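Long-range contacts in transcriptional regulator, LacI family (PDB 3H5T), which acts as an inositol-dependent transcriptional activator of the inositol phosphate synthase gene ino1, binding a conserved palindromic promoter motif and helping to regulate cell wall biogenesis: residues E77-A82 against L106-P111; V95-G100 against K324-G329; S119-V124 against I144-A149; I197-A202 against E214-Q219; L279-L284 against R312-V317. All blocks are in the same frame, centred on the assembly; numbering follows the deposited sequence.

Interaction 1: residues E77-A82 against L106-P111; sequences EDLTYA and LIPASP
L79 and A82 meet L106 and P108 where a beta-alpha-beta crossover begins and ends: the loop after strand 70-75 and the start of helix 81-84 lie beside the last residues of edge strand 103-108, which runs parallel to strand 70-75. The leucine makes the central contact. A type I turn from D78 to Y81, closed by Y81 N donating to D78 O at 2.8 Å, carries L79 at its second position. Its CG is anti to the backbone N (chi1 -163°), and from there CD1 (chi2 58°) ends between two strand residues, 3.5 Å from L106 CB and 3.5 Å from P108 CG. The L79 side chain crosses that of L106 at about a right angle, and CB of L79 stands 3.9 Å from P108 CG. Three residues on, in the helix, A82 CB faces CD1 of L106 at 4.0 Å, so L106 is met by both the loop and the helix.

The polar atoms look to other partners. E77 N lies 3.5 Å from A109 O at a poor angle for bonding; A109 has a backbone hydrogen bond with L75. CG of E77 lies over the centre of the Y81 ring, 3.5 Å above its plane, and the carboxylate beyond forms a salt bridge with R198. Beneath, A82 also rests on L75 and on L92 of helix 86-98, while L106 touches V73. Here the loop leaving strand 70-75 packs on the end of strand 103-108, within the parallel beta-alpha-beta unit of the LacI-family sugar-binding fold.

Interaction 2: residues V95-G100 against K324-G329; sequences VAQAAG and KGFKAG
G325 opens the contact with V95: the two CA atoms are only 4.5 Å apart, and the glycine's carbonyl is turned to the valine. G325 O lies 3.3 Å from V95 CG2 and accepts a CA-H...O contact from V95 CA at 3.4 Å. CG2 is the branch beside the backbone N of V95, anti to its carbonyl carbon, and it also lies near G325 CA.

At F326 the side chain takes over. Its CG is anti to the backbone N (chi1 -176°), and the ring leans toward helix 86-98, where the extended chain of Q97 crosses it obliquely. Q97 CG approaches CD1 of the ring at 3.4 Å, and the amide plane stands 77° from the ring plane; Q97 OE1 has a weak hydrogen bond to K322. The same ring atom, F326 CD1, is 3.8 Å from A98 CB, which also reaches the backbone oxygen F326 O at 3.4 Å.

A328 comes next and turns to I169 of the central sheet. It is followed by G329, whose carbonyl carbon is 3.7 Å from A98 CB and whose CA is 4.4 Å from V95 CG1. The two glycines, four residues apart, put no side chain between the backbones at V95 and A98, so these small and branched residues rest almost on bare backbone. This is the GxxxG pattern of close helix-helix packing.

Interaction 3: residues S119-V124 against I144-A149; sequences SAQQLV and IDAIRA
A146 CB marks the close-packed part of this contact, with V124 and Q121 on the facing helix. The methyl is 3.6 Å from V124 CG2 and 3.6 Å from Q121 CG, and it also meets A120 through the backbone oxygen, A120 O, at 3.8 Å. V124 uses both branches: CG2 turns to the alanine, while CG1, anti to the backbone N (chi1 176°), reaches I147 CG1 at 3.8 Å, the two side chains crossing at about a right angle. All four residues other than Q121 are buried, and the contact is apolar. The helix axes approach to 8.4 Å at a signed angle of -54°, a value consistent with ridges-into-grooves packing of residues spaced four apart, and the small alanine suits so short a separation.

The other side is looser. Beyond its CG the glutamine chain runs on extended, and Q121 NE2 lies 4.5 Å from the exposed methyl A149 CB, a marginal contact at the rim. Q122 points away from the second helix.

Helix 117-125 follows edge strand 103-108, and helix 142-150 follows strand 132-135. Behind the contact I147 rests on V132 and I134 of that strand, and V124 O accepts a hydrogen bond from R150 near the end of the second helix. A120 extends the packing to P142 and H143 at the start of helix 142-150, while L123 touches A109, just after the edge strand.

Interaction 4: residues I197-A202 against E214-Q219; sequences IRLDRA and ENAQYQ
R198 holds CG anti to its backbone N (chi1 -160°), while Y218 places its CG anti to the carbonyl carbon (chi1 -83°), and these two choices bring the arginine chain against the tyrosine ring. The contact joins two loops of the second alpha/beta subdomain, one following strand 192-197 and the other following helix 210-214, with Y218 at the centre of an inverse gamma turn. R198 CD lies 3.4 Å from CE2 of the ring. The guanidinium plane is inclined 68° to it, with Y218 OH near the guanidinium edge. The arginine's charge is engaged beyond the loops, by a salt bridge to E77 and a cation-pi contact with W248.

The backbone supplies the direct polar link: Y218 N donates to L199 O at 3.1 Å, a fairly straight bond whose donor sits above the carbonyl plane. Along the edge of the same ring runs the backbone of L199 to R201, with D200 N 3.3 Å from CD2 of Y218. Apolar contact is added by L199 CD2 against A216 CB at 4.0 Å. D200 and Q217 lie side by side; D200 OD1, which receives R201 N at 2.7 Å, stands 3.6 Å from Q217 CG.

Interaction 5: residues L279-L284 against R312-V317; sequences LAFGVL and RDLTTV
A280 of helix 277-289 faces L314 across 8.5 Å between CA atoms, where the chain leaves helix 307-311 through a Schellman motif, with D313 at positive phi (56°), and heads for strand 316-318. That wide backbone spacing is filled by side chains. L314 holds CG anti to its backbone N (chi1 177°). Of its methyls, CD2 reaches A280 CB at 3.7 Å and F281 CE2 at 4.3 Å, while CD1 lies 4.2 Å from L284 CD1. The phenyl ring also has R312 CG nearby, 4.5 Å from F281 CE1.

R312 flanks the leucine. Its chain, bent at chi2 and chi3, lies slantwise across L284, with CD 3.9 Å from L284 CD1 and NH1 4.0 Å from L284 CD2. The arginine also touches S355 and T356. Deeper in, A280, L284 and L314 all rest on L300 of strand 299-302, which joins the contact to the sheet of the second subdomain.

The Schellman bonds, L314 N to A309 O and D313 N to L310 O, end helix 307-311 and position the chain that carries L314. Between the two segments the chemistry is mostly hydrocarbon, even for the arginine, which offers its methylenes to the leucine and phenylalanine while its NH1 makes a weak hydrogen bond to A294 O. The attraction is therefore mainly hydrophobic and van der Waals.

Interactions 1, 2 and 3 belong to the first alpha/beta subdomain, interaction 4 to the second, and interaction 5 to the second where the chain turns back toward the first sheet. Interaction 3 is mainly buried, the others partly. Interactions 1 and 2 use successive helices, 81-84 and 86-98, without touching, and interaction 1 meets 3 through L123 of helix 117-125, which packs on I107, P108 and A109. The salt bridge E77 to R198 ties interaction 1 to 4 across the two subdomains, between which effectors bind in this family. Chemistry follows place: apolar packing prevails in 1, 3 and 5, glycine-faced backbone in 2, whereas the loops of 4 alone exchange a hydrogen bond.

Interaction 1: residues E77-A82 against L106-P111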
# COMPACT_ATOMS: atom_id res chain seq x y z
N GLU A 77 0.35 11.88 -4.50
CA GLU A 77 -0.85 12.24 -3.74
C GLU A 77 -0.52 13.37 -2.77
O GLU A 77 0.63 13.77 -2.64
CB GLU A 77 -1.33 11.06 -2.87
CG GLU A 77 -1.62 9.78 -3.59
CD GLU A 77 -2.72 9.94 -4.60
OE1 GLU A 77 -3.41 10.98 -4.55
OE2 GLU A 77 -2.90 9.03 -5.43
N ASP A 78 -1.55 13.87 -2.09
CA ASP A 78 -1.36 14.90 -1.08
C ASP A 78 -0.57 14.23 0.05
O ASP A 78 -0.78 13.05 0.35
CB ASP A 78 -2.70 15.40 -0.53
CG ASP A 78 -3.42 16.34 -1.47
OD1 ASP A 78 -2.77 17.30 -1.96
OD2 ASP A 78 -4.63 16.14 -1.72
N LEU A 79 0.33 14.98 0.67
CA LEU A 79 1.14 14.47 1.77
C LEU A 79 0.31 13.78 2.86
O LEU A 79 0.83 12.93 3.58
CB LEU A 79 1.94 15.60 2.40
CG LEU A 79 3.11 15.17 3.26
CD1 LEU A 79 4.06 14.31 2.44
CD2 LEU A 79 3.82 16.40 3.80
N THR A 80 -0.96 14.16 2.98
CA THR A 80 -1.85 13.58 3.99
C THR A 80 -2.09 12.09 3.73
O THR A 80 -2.22 11.30 4.66
CB THR A 80 -3.23 14.30 4.03
OG1 THR A 80 -3.83 14.29 2.73
CG2 THR A 80 -3.07 15.75 4.49
N TYR A 81 -2.12 11.73 2.46
CA TYR A 81 -2.34 10.35 2.02
C TYR A 81 -1.42 9.38 2.75
O TYR A 81 -1.84 8.29 3.13
CB TYR A 81 -2.06 10.26 0.52
CG TYR A 81 -2.70 9.11 -0.20
CD1 TYR A 81 -4.02 9.18 -0.64
CD2 TYR A 81 -1.98 7.95 -0.46
CE1 TYR A 81 -4.61 8.13 -1.32
CE2 TYR A 81 -2.55 6.88 -1.13
CZ TYR A 81 -3.87 6.98 -1.56
OH TYR A 81 -4.45 5.90 -2.20
N ALA A 82 -0.16 9.76 2.94
CA ALA A 82 0.82 8.91 3.61
C ALA A 82 0.47 8.64 5.08
O ALA A 82 1.09 7.79 5.73
CB ALA A 82 2.20 9.54 3.52
N LEU A 106 9.29 12.39 2.65
CA LEU A 106 8.11 12.20 1.82
C LEU A 106 8.04 13.36 0.83
O LEU A 106 8.12 14.52 1.23
CB LEU A 106 6.86 12.18 2.70
CG LEU A 106 6.85 11.11 3.79
CD1 LEU A 106 5.63 11.29 4.68
CD2 LEU A 106 6.84 9.73 3.15
N ILE A 107 7.92 13.02 -0.45
CA ILE A 107 7.87 14.00 -1.53
C ILE A 107 6.48 14.01 -2.17
O ILE A 107 6.11 13.06 -2.87
CB ILE A 107 8.91 13.65 -2.66
CG1 ILE A 107 10.26 13.27 -2.05
CG2 ILE A 107 9.13 14.84 -3.57
CD1 ILE A 107 11.23 12.66 -3.07
N PRO A 108 5.70 15.08 -1.94
CA PRO A 108 4.35 15.22 -2.49
C PRO A 108 4.37 15.64 -3.95
O PRO A 108 4.70 16.78 -4.27
CB PRO A 108 3.73 16.33 -1.62
CG PRO A 108 4.59 16.37 -0.40
CD PRO A 108 5.97 16.13 -0.95
N ALA A 109 3.99 14.74 -4.85
CA ALA A 109 3.99 15.06 -6.27
C ALA A 109 2.57 15.17 -6.79
O ALA A 109 1.75 14.28 -6.56
CB ALA A 109 4.74 14.00 -7.04
N SER A 110 2.27 16.26 -7.48
CA SER A 110 0.92 16.44 -8.01
C SER A 110 0.60 15.47 -9.14
O SER A 110 1.42 15.25 -10.04
CB SER A 110 0.73 17.86 -8.53
OG SER A 110 -0.53 17.97 -9.18
N PRO A 111 -0.60 14.86 -9.10
CA PRO A 111 -1.05 13.91 -10.12
C PRO A 111 -1.84 14.57 -11.25
O PRO A 111 -2.34 13.89 -12.15
CB PRO A 111 -1.91 12.95 -9.31
CG PRO A 111 -2.56 13.86 -8.33
CD PRO A 111 -1.40 14.72 -7.87

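Interaction 2: residues V95-G100 against K324-G329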
# COMPACT_ATOMS: atom_id res chain seq x y z
N VAL A 95 8.79 0.62 4.99
CA VAL A 95 9.95 1.38 4.52
C VAL A 95 10.68 1.98 5.72
O VAL A 95 11.88 2.21 5.66
CB VAL A 95 9.55 2.54 3.57
CG1 VAL A 95 10.79 3.32 3.14
CG2 VAL A 95 8.82 2.00 2.35
N ALA A 96 9.94 2.23 6.80
CA ALA A 96 10.54 2.80 8.00
C ALA A 96 11.39 1.73 8.69
O ALA A 96 12.39 2.05 9.32
CB ALA A 96 9.45 3.30 8.94
N GLN A 97 10.97 0.48 8.56
CA GLN A 97 11.69 -0.64 9.17
C GLN A 97 12.99 -0.98 8.44
O GLN A 97 13.97 -1.41 9.06
CB GLN A 97 10.78 -1.85 9.21
CG GLN A 97 11.44 -3.13 9.66
CD GLN A 97 10.44 -4.25 9.78
OE1 GLN A 97 9.69 -4.53 8.85
NE2 GLN A 97 10.43 -4.91 10.93
N ALA A 98 13.01 -0.80 7.13
CA ALA A 98 14.22 -1.07 6.35
C ALA A 98 15.20 0.04 6.68
O ALA A 98 16.33 -0.22 7.08
CB ALA A 98 13.90 -1.09 4.85
N ALA A 99 14.76 1.28 6.48
CA ALA A 99 15.57 2.43 6.80
C ALA A 99 15.59 2.44 8.32
O ALA A 99 14.54 2.49 8.94
CB ALA A 99 14.92 3.70 6.28
N GLY A 100 16.76 2.39 8.92
CA GLY A 100 16.80 2.38 10.37
C GLY A 100 16.90 3.78 10.93
O GLY A 100 15.89 4.39 11.30
N LYS A 324 6.01 -5.27 1.66
CA LYS A 324 6.26 -4.62 0.38
C LYS A 324 7.11 -3.38 0.59
O LYS A 324 7.99 -3.06 -0.20
CB LYS A 324 4.95 -4.23 -0.29
CG LYS A 324 5.13 -3.62 -1.66
CD LYS A 324 3.81 -3.25 -2.29
CE LYS A 324 3.10 -2.17 -1.47
NZ LYS A 324 1.73 -1.90 -2.00
N GLY A 325 6.84 -2.67 1.69
CA GLY A 325 7.59 -1.48 2.01
C GLY A 325 8.98 -1.82 2.51
O GLY A 325 9.94 -1.12 2.19
N PHE A 326 9.08 -2.88 3.31
CA PHE A 326 10.38 -3.29 3.83
C PHE A 326 11.29 -3.70 2.68
O PHE A 326 12.45 -3.29 2.63
CB PHE A 326 10.24 -4.46 4.81
CG PHE A 326 11.55 -4.86 5.45
CD1 PHE A 326 12.12 -4.09 6.46
CD2 PHE A 326 12.22 -6.00 5.02
CE1 PHE A 326 13.35 -4.45 7.03
CE2 PHE A 326 13.45 -6.36 5.58
CZ PHE A 326 14.02 -5.58 6.59
N LYS A 327 10.77 -4.52 1.77
CA LYS A 327 11.58 -4.95 0.63
C LYS A 327 11.95 -3.74 -0.23
O LYS A 327 13.04 -3.68 -0.79
CB LYS A 327 10.82 -5.96 -0.25
CG LYS A 327 10.48 -7.27 0.43
CD LYS A 327 9.90 -8.25 -0.57
CE LYS A 327 9.86 -9.65 0.01
NZ LYS A 327 11.19 -10.09 0.53
N ALA A 328 11.02 -2.78 -0.33
CA ALA A 328 11.26 -1.59 -1.13
C ALA A 328 12.46 -0.82 -0.58
O ALA A 328 13.43 -0.61 -1.29
CB ALA A 328 10.02 -0.71 -1.13
N GLY A 329 12.38 -0.42 0.68
CA GLY A 329 13.47 0.31 1.31
C GLY A 329 14.78 -0.47 1.30
O GLY A 329 15.83 0.11 1.03

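Interaction 3: residues S119-V124 against I144-A149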
# COMPACT_ATOMS: atom_id res chain seq x y z
N SER A 119 8.20 21.26 -14.19
CA SER A 119 7.64 21.28 -12.84
C SER A 119 8.13 20.05 -12.07
O SER A 119 8.59 20.16 -10.94
CB SER A 119 6.11 21.27 -12.90
OG SER A 119 5.62 22.37 -13.63
N ALA A 120 8.03 18.89 -12.71
CA ALA A 120 8.44 17.64 -12.09
C ALA A 120 9.94 17.61 -11.78
O ALA A 120 10.35 17.13 -10.72
CB ALA A 120 8.08 16.47 -13.00
N GLN A 121 10.74 18.13 -12.69
CA GLN A 121 12.19 18.14 -12.53
C GLN A 121 12.67 19.08 -11.43
O GLN A 121 13.72 18.84 -10.83
CB GLN A 121 12.84 18.45 -13.88
CG GLN A 121 12.46 17.40 -14.94
CD GLN A 121 12.92 17.72 -16.35
OE1 GLN A 121 12.90 18.89 -16.78
NE2 GLN A 121 13.32 16.69 -17.10
N GLN A 122 11.93 20.15 -11.16
CA GLN A 122 12.31 21.07 -10.09
C GLN A 122 11.97 20.43 -8.75
O GLN A 122 12.68 20.60 -7.77
CB GLN A 122 11.58 22.40 -10.22
CG GLN A 122 12.10 23.27 -11.33
CD GLN A 122 11.55 24.67 -11.27
OE1 GLN A 122 11.93 25.53 -12.06
NE2 GLN A 122 10.64 24.91 -10.32
N LEU A 123 10.86 19.71 -8.71
CA LEU A 123 10.47 19.05 -7.48
C LEU A 123 11.54 18.01 -7.16
O LEU A 123 12.12 18.02 -6.07
CB LEU A 123 9.11 18.35 -7.65
CG LEU A 123 8.67 17.52 -6.44
CD1 LEU A 123 8.68 18.40 -5.20
CD2 LEU A 123 7.29 16.91 -6.67
N VAL A 124 11.82 17.14 -8.13
CA VAL A 124 12.80 16.07 -7.98
C VAL A 124 14.23 16.51 -7.73
O VAL A 124 14.90 15.91 -6.89
CB VAL A 124 12.79 15.13 -9.19
CG1 VAL A 124 13.89 14.08 -9.04
CG2 VAL A 124 11.43 14.45 -9.30
N ILE A 144 8.77 10.31 -12.92
CA ILE A 144 9.61 9.14 -13.18
C ILE A 144 10.77 9.58 -14.07
O ILE A 144 11.93 9.27 -13.78
CB ILE A 144 8.82 8.03 -13.92
CG1 ILE A 144 7.70 7.50 -13.02
CG2 ILE A 144 9.77 6.92 -14.36
CD1 ILE A 144 8.18 6.82 -11.76
N ASP A 145 10.46 10.30 -15.15
CA ASP A 145 11.48 10.79 -16.08
C ASP A 145 12.42 11.77 -15.39
O ASP A 145 13.63 11.78 -15.65
CB ASP A 145 10.84 11.48 -17.30
CG ASP A 145 9.85 10.58 -18.04
OD1 ASP A 145 10.20 9.43 -18.37
OD2 ASP A 145 8.72 11.04 -18.30
N ALA A 146 11.88 12.60 -14.50
CA ALA A 146 12.69 13.55 -13.78
C ALA A 146 13.71 12.83 -12.90
O ALA A 146 14.85 13.24 -12.80
CB ALA A 146 11.81 14.46 -12.93
N ILE A 147 13.28 11.74 -12.26
CA ILE A 147 14.17 10.96 -11.41
C ILE A 147 15.27 10.29 -12.22
O ILE A 147 16.41 10.18 -11.77
CB ILE A 147 13.37 9.87 -10.64
CG1 ILE A 147 12.50 10.54 -9.57
CG2 ILE A 147 14.31 8.86 -10.01
CD1 ILE A 147 11.61 9.59 -8.81
N ARG A 148 14.93 9.85 -13.43
CA ARG A 148 15.88 9.20 -14.33
C ARG A 148 16.92 10.20 -14.83
O ARG A 148 18.11 9.89 -14.94
CB ARG A 148 15.13 8.60 -15.53
CG ARG A 148 15.99 7.80 -16.49
CD ARG A 148 15.21 7.41 -17.73
NE ARG A 148 13.98 6.69 -17.41
CZ ARG A 148 13.96 5.47 -16.90
NH1 ARG A 148 15.09 4.83 -16.66
NH2 ARG A 148 12.80 4.89 -16.61
N ALA A 149 16.45 11.41 -15.14
CA ALA A 149 17.32 12.48 -15.63
C ALA A 149 18.30 12.92 -14.57
O ALA A 149 19.36 13.44 -14.89
CB ALA A 149 16.48 13.66 -16.09

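Interaction 4: residues I197-A202 against E214-Q219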
# COMPACT_ATOMS: atom_id res chain seq x y z
N ILE A 197 -10.23 3.57 -7.97
CA ILE A 197 -9.66 4.87 -7.65
C ILE A 197 -8.97 5.35 -8.94
O ILE A 197 -9.14 4.73 -9.99
CB ILE A 197 -8.69 4.80 -6.43
CG1 ILE A 197 -7.67 3.67 -6.57
CG2 ILE A 197 -9.50 4.60 -5.15
CD1 ILE A 197 -6.62 3.71 -5.49
N ARG A 198 -8.20 6.43 -8.87
CA ARG A 198 -7.56 7.01 -10.06
C ARG A 198 -7.06 6.08 -11.16
O ARG A 198 -6.18 5.25 -10.94
CB ARG A 198 -6.42 7.94 -9.65
CG ARG A 198 -6.03 8.94 -10.74
CD ARG A 198 -5.03 9.94 -10.20
NE ARG A 198 -5.46 10.49 -8.92
CZ ARG A 198 -4.72 10.49 -7.82
NH1 ARG A 198 -3.50 9.97 -7.84
NH2 ARG A 198 -5.19 10.98 -6.69
N LEU A 199 -7.62 6.24 -12.36
CA LEU A 199 -7.24 5.43 -13.51
C LEU A 199 -6.29 6.17 -14.46
O LEU A 199 -5.55 5.53 -15.21
CB LEU A 199 -8.50 4.96 -14.28
CG LEU A 199 -9.31 3.80 -13.67
CD1 LEU A 199 -10.74 3.76 -14.24
CD2 LEU A 199 -8.59 2.49 -13.93
N ASP A 200 -6.30 7.50 -14.43
CA ASP A 200 -5.44 8.29 -15.31
C ASP A 200 -5.21 9.72 -14.82
O ASP A 200 -5.82 10.16 -13.85
CB ASP A 200 -6.05 8.32 -16.72
CG ASP A 200 -4.99 8.30 -17.81
OD1 ASP A 200 -3.85 8.75 -17.55
OD2 ASP A 200 -5.30 7.83 -18.93
N ARG A 201 -4.35 10.46 -15.52
CA ARG A 201 -4.04 11.85 -15.16
C ARG A 201 -5.26 12.76 -15.28
O ARG A 201 -5.58 13.52 -14.36
CB ARG A 201 -2.93 12.43 -16.04
CG ARG A 201 -1.64 11.62 -16.09
CD ARG A 201 -0.59 12.33 -16.95
NE ARG A 201 0.12 13.39 -16.23
CZ ARG A 201 0.66 14.46 -16.81
NH1 ARG A 201 0.57 14.62 -18.13
NH2 ARG A 201 1.31 15.36 -16.08
N ALA A 202 -5.94 12.68 -16.42
CA ALA A 202 -7.12 13.51 -16.64
C ALA A 202 -8.18 13.16 -15.60
O ALA A 202 -8.67 12.03 -15.57
CB ALA A 202 -7.67 13.31 -18.05
N GLU A 214 -9.31 1.41 -21.09
CA GLU A 214 -8.35 0.87 -22.05
C GLU A 214 -7.04 1.66 -22.12
O GLU A 214 -5.97 1.08 -22.34
CB GLU A 214 -9.02 0.80 -23.43
CG GLU A 214 -8.14 0.30 -24.55
CD GLU A 214 -8.94 -0.04 -25.80
OE1 GLU A 214 -9.72 0.83 -26.27
OE2 GLU A 214 -8.80 -1.17 -26.31
N ASN A 215 -7.12 2.97 -21.94
CA ASN A 215 -5.94 3.85 -22.00
C ASN A 215 -5.41 4.21 -20.61
O ASN A 215 -4.46 4.99 -20.48
CB ASN A 215 -6.28 5.13 -22.76
CG ASN A 215 -6.54 4.89 -24.23
OD1 ASN A 215 -5.63 4.57 -24.98
ND2 ASN A 215 -7.79 5.04 -24.65
N ALA A 216 -6.03 3.64 -19.58
CA ALA A 216 -5.63 3.90 -18.20
C ALA A 216 -4.13 3.69 -18.00
O ALA A 216 -3.58 2.63 -18.33
CB ALA A 216 -6.42 2.99 -17.26
N GLN A 217 -3.46 4.71 -17.46
CA GLN A 217 -2.03 4.64 -17.21
C GLN A 217 -1.75 4.18 -15.77
O GLN A 217 -0.62 3.86 -15.42
CB GLN A 217 -1.36 6.00 -17.45
CG GLN A 217 -1.37 6.47 -18.90
CD GLN A 217 -0.81 5.42 -19.83
OE1 GLN A 217 0.32 4.93 -19.66
NE2 GLN A 217 -1.60 5.05 -20.83
N TYR A 218 -2.78 4.17 -14.94
CA TYR A 218 -2.58 3.72 -13.58
C TYR A 218 -2.79 2.21 -13.55
O TYR A 218 -3.90 1.73 -13.32
CB TYR A 218 -3.54 4.42 -12.61
CG TYR A 218 -3.06 5.79 -12.14
CD1 TYR A 218 -2.15 5.91 -11.09
CD2 TYR A 218 -3.51 6.96 -12.76
CE1 TYR A 218 -1.68 7.16 -10.67
CE2 TYR A 218 -3.05 8.21 -12.36
CZ TYR A 218 -2.14 8.31 -11.31
OH TYR A 218 -1.67 9.55 -10.93
N GLN A 219 -1.72 1.47 -13.82
CA GLN A 219 -1.77 0.02 -13.79
C GLN A 219 -2.20 -0.28 -12.35
O GLN A 219 -2.18 0.62 -11.51
CB GLN A 219 -0.37 -0.53 -14.07
CG GLN A 219 0.22 -0.03 -15.39
CD GLN A 219 1.74 -0.18 -15.46
OE1 GLN A 219 2.35 0.04 -16.51
NE2 GLN A 219 2.36 -0.54 -14.34

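Interaction 5: residues L279-L284 against R312-V317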
# COMPACT_ATOMS: atom_id res chain seq x y z
N LEU A 279 -12.56 1.81 -0.83
CA LEU A 279 -13.80 1.90 -1.60
C LEU A 279 -14.90 1.05 -0.99
O LEU A 279 -16.07 1.45 -0.98
CB LEU A 279 -13.56 1.48 -3.05
CG LEU A 279 -12.81 2.45 -3.96
CD1 LEU A 279 -12.53 1.76 -5.28
CD2 LEU A 279 -13.64 3.71 -4.19
N ALA A 280 -14.53 -0.13 -0.49
CA ALA A 280 -15.50 -1.01 0.13
C ALA A 280 -16.09 -0.32 1.36
O ALA A 280 -17.28 -0.43 1.62
CB ALA A 280 -14.85 -2.34 0.53
N PHE A 281 -15.27 0.40 2.11
CA PHE A 281 -15.77 1.09 3.30
C PHE A 281 -16.67 2.27 2.95
O PHE A 281 -17.53 2.65 3.75
CB PHE A 281 -14.60 1.55 4.18
CG PHE A 281 -14.06 0.45 5.04
CD1 PHE A 281 -14.69 0.10 6.22
CD2 PHE A 281 -12.98 -0.31 4.61
CE1 PHE A 281 -14.26 -0.99 6.96
CE2 PHE A 281 -12.53 -1.41 5.34
CZ PHE A 281 -13.18 -1.75 6.52
N GLY A 282 -16.48 2.83 1.76
CA GLY A 282 -17.32 3.92 1.33
C GLY A 282 -18.67 3.34 0.97
O GLY A 282 -19.69 4.01 1.06
N VAL A 283 -18.67 2.07 0.57
CA VAL A 283 -19.89 1.36 0.21
C VAL A 283 -20.64 0.95 1.47
O VAL A 283 -21.88 0.87 1.47
CB VAL A 283 -19.58 0.07 -0.59
CG1 VAL A 283 -20.86 -0.71 -0.81
CG2 VAL A 283 -18.95 0.41 -1.92
N LEU A 284 -19.90 0.69 2.55
CA LEU A 284 -20.52 0.29 3.82
C LEU A 284 -21.07 1.53 4.52
O LEU A 284 -22.17 1.49 5.08
CB LEU A 284 -19.49 -0.41 4.71
CG LEU A 284 -19.00 -1.77 4.18
CD1 LEU A 284 -17.81 -2.27 5.00
CD2 LEU A 284 -20.14 -2.76 4.23
N ARG A 312 -13.79 -5.89 10.41
CA ARG A 312 -15.17 -5.97 9.92
C ARG A 312 -15.33 -7.33 9.26
O ARG A 312 -16.42 -7.73 8.89
CB ARG A 312 -15.44 -4.87 8.89
CG ARG A 312 -16.67 -4.01 9.17
CD ARG A 312 -17.87 -4.32 8.26
NE ARG A 312 -18.28 -5.71 8.32
CZ ARG A 312 -19.43 -6.18 7.84
NH1 ARG A 312 -20.30 -5.35 7.27
NH2 ARG A 312 -19.71 -7.47 7.92
N ASP A 313 -14.21 -8.03 9.13
CA ASP A 313 -14.19 -9.33 8.47
C ASP A 313 -14.78 -9.16 7.08
O ASP A 313 -15.70 -9.87 6.68
CB ASP A 313 -15.01 -10.37 9.25
CG ASP A 313 -14.78 -11.77 8.72
OD1 ASP A 313 -13.61 -12.16 8.57
OD2 ASP A 313 -15.77 -12.48 8.46
N LEU A 314 -14.22 -8.21 6.35
CA LEU A 314 -14.64 -7.90 4.98
C LEU A 314 -14.05 -8.94 4.04
O LEU A 314 -12.92 -9.38 4.22
CB LEU A 314 -14.09 -6.53 4.59
CG LEU A 314 -14.33 -5.99 3.18
CD1 LEU A 314 -15.75 -5.47 3.12
CD2 LEU A 314 -13.33 -4.86 2.84
N THR A 315 -14.82 -9.37 3.04
CA THR A 315 -14.30 -10.33 2.08
C THR A 315 -13.31 -9.48 1.28
O THR A 315 -13.68 -8.42 0.78
CB THR A 315 -15.40 -10.83 1.14
OG1 THR A 315 -16.43 -11.46 1.91
CG2 THR A 315 -14.83 -11.83 0.16
N THR A 316 -12.07 -9.93 1.18
CA THR A 316 -11.07 -9.14 0.48
C THR A 316 -9.78 -9.91 0.15
O THR A 316 -9.62 -11.07 0.54
CB THR A 316 -10.72 -7.89 1.36
OG1 THR A 316 -9.84 -7.01 0.65
CG2 THR A 316 -10.06 -8.33 2.68
N VAL A 317 -8.87 -9.27 -0.58
CA VAL A 317 -7.59 -9.86 -0.96
C VAL A 317 -6.51 -9.32 -0.03
O VAL A 317 -6.26 -8.11 0.02
CB VAL A 317 -7.20 -9.49 -2.43
CG1 VAL A 317 -5.84 -10.07 -2.78
CG2 VAL A 317 -8.26 -10.01 -3.39